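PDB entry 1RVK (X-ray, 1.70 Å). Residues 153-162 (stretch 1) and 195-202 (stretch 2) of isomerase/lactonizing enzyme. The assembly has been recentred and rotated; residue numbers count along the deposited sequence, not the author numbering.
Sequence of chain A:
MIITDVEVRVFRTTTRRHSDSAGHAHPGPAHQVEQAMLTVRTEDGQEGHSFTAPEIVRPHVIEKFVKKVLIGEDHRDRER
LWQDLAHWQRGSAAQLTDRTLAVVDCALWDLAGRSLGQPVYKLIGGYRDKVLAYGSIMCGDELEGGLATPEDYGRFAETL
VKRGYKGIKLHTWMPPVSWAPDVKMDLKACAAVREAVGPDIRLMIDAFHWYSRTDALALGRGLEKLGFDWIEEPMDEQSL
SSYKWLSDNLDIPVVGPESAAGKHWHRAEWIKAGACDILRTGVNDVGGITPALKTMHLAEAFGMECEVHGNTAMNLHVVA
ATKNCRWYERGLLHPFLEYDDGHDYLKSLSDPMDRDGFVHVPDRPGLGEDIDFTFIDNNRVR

Stretch 1, residues 153-162: YGRFAETLVK
Stretch 2, residues 195-202: EAVGPDIR

The contact between residues 153-162 and 195-202 of this isomerase/lactonizing enzyme is a small, largely apolar packing of one helix against the last turn of another and the loop that follows, with no hydrogen bond crossing between them. It illustrates a general principle: where helices approach closely, small residues set the spacing and branched aliphatic side chains fill what remains. The two stretches together bury 245 Å², the largest shares falling to Ala196 (56 Å²), Val161 (53 Å²) and Val197 (46 Å²).

Stretch 1 is helical throughout and belongs to a longer helix. Its phi/psi values stay near -65/-40, and its amides bond to carbonyls four residues back, from Ala157 N to Tyr153 O at 2.9 Å through Lys162 N to Glu158 O at 3.1 Å; the bond from Thr159 N to Arg155 O, at 3.4 Å, is weak. The face turned to stretch 2 is built from Gly154, Ala157, Glu158 and Val161, of which Gly154 and Ala157 are buried.

Stretch 2 begins as the end of a helix, residues 195-197, with Val197 already relaxed to -100/-16. Gly198 then leaves helical geometry at phi 90 and psi 180. A CB on Gly198 would be jammed against the preceding carbonyl oxygen and would lie 3.0 Å from Pro199 CD, so glycine suits the turn. Pro199 and Asp200 carry the chain round at about -82/-8 and -91/-12, out of reach of stretch 1, before Ile201 adopts extended angles of -92/134 and brings its side chain back to the contact.

The register is fixed by two pairs, Gly154 CA to Ala196 CA at 5.6 Å and Glu158 CA to Val197 CA at 6.2 Å. At the first, Ala196 points its CB toward stretch 1 and rests it 3.6 Å from Gly154 O, the carbonyl that also accepts Glu158 N, with Glu158 N to Gly154 O at 3.2 Å. An ideal CB on Gly154 would stand 3.9 Å from Ala196 CB, touching it without a clash. The CA-to-CB bond of Glu158 points sideways; chi1 m places Glu158 CG 3.8 Å from Ala196 CB, and chi2 t with chi3 60° sets the carboxylate, leaving Glu158 OE2 4.0 Å from Ala196 CB in a residue that remains exposed.

The rest of the contact is aliphatic on both sides. Ala157 points toward stretch 2 and sets its CB 3.8 Å from Val197 CG1, a short side chain suited to a buried position. The CA-to-CB bond of Val197 points sideways, with chi1 m, and Val197 CG1 also meets Val161 CG2 at 3.6 Å. Val161, chi1 t, points toward stretch 2 and places CG2 4.0 Å from Ile201 CG1. Ile201 itself points toward stretch 1 with chi1 and chi2 both m. One valine methyl therefore joins the helix end to the returning loop, and beta-branched residues supply compact surfaces for both.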

ATOM      1  N   TYR A 153      10.324  17.396  10.010  1.00 13.87           N
ATOM      2  CA  TYR A 153      10.228  15.944  10.050  1.00 13.26           C
ATOM      3  C   TYR A 153      10.580  15.453  11.445  1.00 14.06           C
ATOM      4  O   TYR A 153       9.956  14.527  11.965  1.00 13.81           O
ATOM      5  CB  TYR A 153      11.169  15.300   9.030  1.00 12.51           C
ATOM      6  CG  TYR A 153      10.576  15.181   7.646  1.00 12.64           C
ATOM      7  CD1 TYR A 153      10.645  16.235   6.739  1.00 14.51           C
ATOM      8  CD2 TYR A 153       9.940  14.003   7.245  1.00 14.45           C
ATOM      9  CE1 TYR A 153      10.098  16.119   5.454  1.00 12.67           C
ATOM     10  CE2 TYR A 153       9.392  13.876   5.971  1.00 13.91           C
ATOM     11  CZ  TYR A 153       9.475  14.935   5.081  1.00 15.85           C
ATOM     12  OH  TYR A 153       8.946  14.803   3.817  1.00 15.22           O
ATOM     13  N   GLY A 154      11.587  16.079  12.043  1.00 14.30           N
ATOM     14  CA  GLY A 154      11.998  15.694  13.379  1.00 15.00           C
ATOM     15  C   GLY A 154      10.884  15.904  14.385  1.00 14.49           C
ATOM     16  O   GLY A 154      10.648  15.064  15.248  1.00 11.83           O
ATOM     17  N   ARG A 155      10.195  17.033  14.273  1.00 15.97           N
ATOM     18  CA  ARG A 155       9.107  17.356  15.186  1.00 16.95           C
ATOM     19  C   ARG A 155       7.930  16.405  15.009  1.00 15.67           C
ATOM     20  O   ARG A 155       7.318  15.972  15.985  1.00 15.56           O
ATOM     21  CB  ARG A 155       8.648  18.801  14.966  1.00 22.23           C
ATOM     22  CG  ARG A 155       9.681  19.845  15.375  1.00 31.41           C
ATOM     23  CD  ARG A 155       9.869  19.882  16.887  1.00 40.43           C
ATOM     24  NE  ARG A 155      10.890  20.848  17.288  1.00 48.84           N
ATOM     25  CZ  ARG A 155      11.091  21.257  18.539  1.00 53.23           C
ATOM     26  NH1 ARG A 155      10.338  20.790  19.529  1.00 54.13           N
ATOM     27  NH2 ARG A 155      12.048  22.137  18.803  1.00 55.14           N
ATOM     28  N   PHE A 156       7.607  16.072  13.765  1.00 14.51           N
ATOM     29  CA  PHE A 156       6.494  15.165  13.539  1.00 13.31           C
ATOM     30  C   PHE A 156       6.849  13.780  14.074  1.00 13.21           C
ATOM     31  O   PHE A 156       6.003  13.089  14.642  1.00 13.21           O
ATOM     32  CB  PHE A 156       6.151  15.098  12.048  1.00 12.42           C
ATOM     33  CG  PHE A 156       4.888  14.339  11.755  1.00 12.90           C
ATOM     34  CD1 PHE A 156       3.758  14.508  12.555  1.00 12.60           C
ATOM     35  CD2 PHE A 156       4.814  13.483  10.660  1.00 12.74           C
ATOM     36  CE1 PHE A 156       2.569  13.835  12.268  1.00 13.31           C
ATOM     37  CE2 PHE A 156       3.635  12.808  10.364  1.00 13.67           C
ATOM     38  CZ  PHE A 156       2.506  12.982  11.169  1.00 14.03           C
ATOM     39  N   ALA A 157       8.109  13.382  13.906  1.00 13.36           N
ATOM     40  CA  ALA A 157       8.568  12.081  14.385  1.00 14.67           C
ATOM     41  C   ALA A 157       8.366  11.950  15.894  1.00 15.33           C
ATOM     42  O   ALA A 157       7.982  10.890  16.384  1.00 13.90           O
ATOM     43  CB  ALA A 157      10.041  11.881  14.031  1.00 14.60           C
ATOM     44  N   GLU A 158       8.626  13.024  16.632  1.00 16.88           N
ATOM     45  CA  GLU A 158       8.440  12.985  18.080  1.00 18.23           C
ATOM     46  C   GLU A 158       6.975  12.706  18.400  1.00 16.83           C
ATOM     47  O   GLU A 158       6.659  11.938  19.307  1.00 16.07           O
ATOM     48  CB  GLU A 158       8.863  14.311  18.712  1.00 21.89           C
ATOM     49  CG  GLU A 158      10.353  14.574  18.649  1.00 28.61           C
ATOM     50  CD  GLU A 158      10.750  15.829  19.398  1.00 33.17           C
ATOM     51  OE1 GLU A 158      10.512  15.893  20.625  1.00 36.50           O
ATOM     52  OE2 GLU A 158      11.298  16.751  18.762  1.00 35.77           O
ATOM     53  N   THR A 159       6.082  13.336  17.645  1.00 16.20           N
ATOM     54  CA  THR A 159       4.650  13.156  17.840  1.00 15.70           C
ATOM     55  C   THR A 159       4.228  11.711  17.568  1.00 15.24           C
ATOM     56  O   THR A 159       3.394  11.156  18.282  1.00 14.95           O
ATOM     57  CB  THR A 159       3.858  14.109  16.919  1.00 18.41           C
ATOM     58  OG1 THR A 159       4.122  15.467  17.303  1.00 18.71           O
ATOM     59  CG2 THR A 159       2.366  13.840  17.015  1.00 18.74           C
ATOM     60  N   LEU A 160       4.812  11.100  16.542  1.00 15.57           N
ATOM     61  CA  LEU A 160       4.475   9.718  16.203  1.00 14.71           C
ATOM     62  C   LEU A 160       4.974   8.730  17.259  1.00 15.14           C
ATOM     63  O   LEU A 160       4.319   7.724  17.531  1.00 14.44           O
ATOM     64  CB  LEU A 160       5.048   9.360  14.827  1.00 14.59           C
ATOM     65  CG  LEU A 160       4.502  10.182  13.656  1.00 14.90           C
ATOM     66  CD1 LEU A 160       5.208   9.752  12.375  1.00 13.87           C
ATOM     67  CD2 LEU A 160       2.984  10.001  13.528  1.00 13.97           C
ATOM     68  N   VAL A 161       6.130   9.009  17.854  1.00 15.73           N
ATOM     69  CA  VAL A 161       6.665   8.128  18.886  1.00 16.47           C
ATOM     70  C   VAL A 161       5.732   8.194  20.091  1.00 17.59           C
ATOM     71  O   VAL A 161       5.436   7.178  20.718  1.00 16.06           O
ATOM     72  CB  VAL A 161       8.097   8.547  19.299  1.00 17.66           C
ATOM     73  CG1 VAL A 161       8.538   7.778  20.535  1.00 18.97           C
ATOM     74  CG2 VAL A 161       9.064   8.271  18.149  1.00 19.96           C
ATOM     75  N   LYS A 162       5.260   9.396  20.401  1.00 16.61           N
ATOM     76  CA  LYS A 162       4.343   9.583  21.519  1.00 19.90           C
ATOM     77  C   LYS A 162       3.064   8.773  21.284  1.00 18.82           C
ATOM     78  O   LYS A 162       2.502   8.200  22.220  1.00 17.58           O
ATOM     79  CB  LYS A 162       4.003  11.069  21.674  1.00 23.47           C
ATOM     80  CG  LYS A 162       3.094  11.389  22.852  1.00 30.73           C
ATOM     81  CD  LYS A 162       2.830  12.888  22.947  1.00 37.02           C
ATOM     82  CE  LYS A 162       1.929  13.226  24.126  1.00 40.23           C
ATOM     83  NZ  LYS A 162       0.599  12.559  24.023  1.00 43.54           N
ATOM     84  N   GLU A 195      17.967  12.191  15.423  1.00 18.11           N
ATOM     85  CA  GLU A 195      18.326  12.984  16.591  1.00 21.68           C
ATOM     86  C   GLU A 195      17.143  13.142  17.542  1.00 21.40           C
ATOM     87  O   GLU A 195      17.305  13.115  18.761  1.00 19.43           O
ATOM     88  CB  GLU A 195      18.816  14.366  16.153  1.00 24.91           C
ATOM     89  CG  GLU A 195      19.212  15.280  17.304  1.00 33.41           C
ATOM     90  CD  GLU A 195      20.470  14.815  18.014  1.00 38.10           C
ATOM     91  OE1 GLU A 195      20.503  13.658  18.482  1.00 40.73           O
ATOM     92  OE2 GLU A 195      21.428  15.611  18.106  1.00 42.73           O
ATOM     93  N   ALA A 196      15.950  13.293  16.976  1.00 20.57           N
ATOM     94  CA  ALA A 196      14.741  13.484  17.769  1.00 20.70           C
ATOM     95  C   ALA A 196      14.179  12.243  18.463  1.00 20.62           C
ATOM     96  O   ALA A 196      13.647  12.340  19.568  1.00 21.22           O
ATOM     97  CB  ALA A 196      13.657  14.115  16.903  1.00 20.90           C
ATOM     98  N   VAL A 197      14.296  11.081  17.830  1.00 19.58           N
ATOM     99  CA  VAL A 197      13.737   9.866  18.408  1.00 18.93           C
ATOM    100  C   VAL A 197      14.715   8.944  19.129  1.00 20.23           C
ATOM    101  O   VAL A 197      14.297   8.058  19.875  1.00 18.51           O
ATOM    102  CB  VAL A 197      12.998   9.041  17.331  1.00 19.04           C
ATOM    103  CG1 VAL A 197      11.937   9.900  16.666  1.00 20.83           C
ATOM    104  CG2 VAL A 197      13.986   8.515  16.302  1.00 19.86           C
ATOM    105  N   GLY A 198      16.008   9.142  18.907  1.00 19.19           N
ATOM    106  CA  GLY A 198      16.990   8.294  19.556  1.00 22.90           C
ATOM    107  C   GLY A 198      17.327   7.076  18.716  1.00 24.02           C
ATOM    108  O   GLY A 198      16.772   6.897  17.634  1.00 23.49           O
ATOM    109  N   PRO A 199      18.226   6.207  19.199  1.00 26.57           N
ATOM    110  CA  PRO A 199      18.651   4.994  18.492  1.00 28.07           C
ATOM    111  C   PRO A 199      17.749   3.762  18.601  1.00 28.74           C
ATOM    112  O   PRO A 199      17.976   2.773  17.903  1.00 29.22           O
ATOM    113  CB  PRO A 199      20.025   4.734  19.090  1.00 28.63           C
ATOM    114  CG  PRO A 199      19.798   5.089  20.521  1.00 28.39           C
ATOM    115  CD  PRO A 199      19.026   6.396  20.424  1.00 28.45           C
ATOM    116  N   ASP A 200      16.733   3.816  19.456  1.00 29.35           N
ATOM    117  CA  ASP A 200      15.849   2.669  19.650  1.00 30.25           C
ATOM    118  C   ASP A 200      14.607   2.594  18.762  1.00 28.03           C
ATOM    119  O   ASP A 200      13.937   1.564  18.711  1.00 30.38           O
ATOM    120  CB  ASP A 200      15.444   2.586  21.121  1.00 36.10           C
ATOM    121  CG  ASP A 200      16.625   2.292  22.028  1.00 40.53           C
ATOM    122  OD1 ASP A 200      16.480   2.426  23.261  1.00 43.62           O
ATOM    123  OD2 ASP A 200      17.696   1.920  21.503  1.00 43.31           O
ATOM    124  N   ILE A 201      14.291   3.679  18.070  1.00 21.49           N
ATOM    125  CA  ILE A 201      13.142   3.690  17.173  1.00 18.01           C
ATOM    126  C   ILE A 201      13.661   3.287  15.793  1.00 15.52           C
ATOM    127  O   ILE A 201      14.693   3.783  15.354  1.00 15.75           O
ATOM    128  CB  ILE A 201      12.504   5.099  17.107  1.00 16.59           C
ATOM    129  CG1 ILE A 201      11.955   5.481  18.486  1.00 18.61           C
ATOM    130  CG2 ILE A 201      11.397   5.135  16.062  1.00 17.71           C
ATOM    131  CD1 ILE A 201      10.858   4.556  19.003  1.00 18.15           C
ATOM    132  N   ARG A 202      12.965   2.376  15.119  1.00 13.85           N
ATOM    133  CA  ARG A 202      13.397   1.938  13.796  1.00 12.95           C
ATOM    134  C   ARG A 202      13.032   2.991  12.752  1.00 12.34           C
ATOM    135  O   ARG A 202      11.911   3.503  12.735  1.00 12.10           O
ATOM    136  CB  ARG A 202      12.777   0.575  13.460  1.00 13.27           C
ATOM    137  CG  ARG A 202      13.416  -0.573  14.246  1.00 16.21           C
ATOM    138  CD  ARG A 202      12.676  -1.892  14.058  1.00 19.73           C
ATOM    139  NE  ARG A 202      13.311  -2.981  14.797  1.00 22.08           N
ATOM    140  CZ  ARG A 202      14.385  -3.644  14.377  1.00 25.26           C
ATOM    141  NH1 ARG A 202      14.949  -3.332  13.217  1.00 25.61           N
ATOM    142  NH2 ARG A 202      14.897  -4.620  15.117  1.00 26.31           N
TER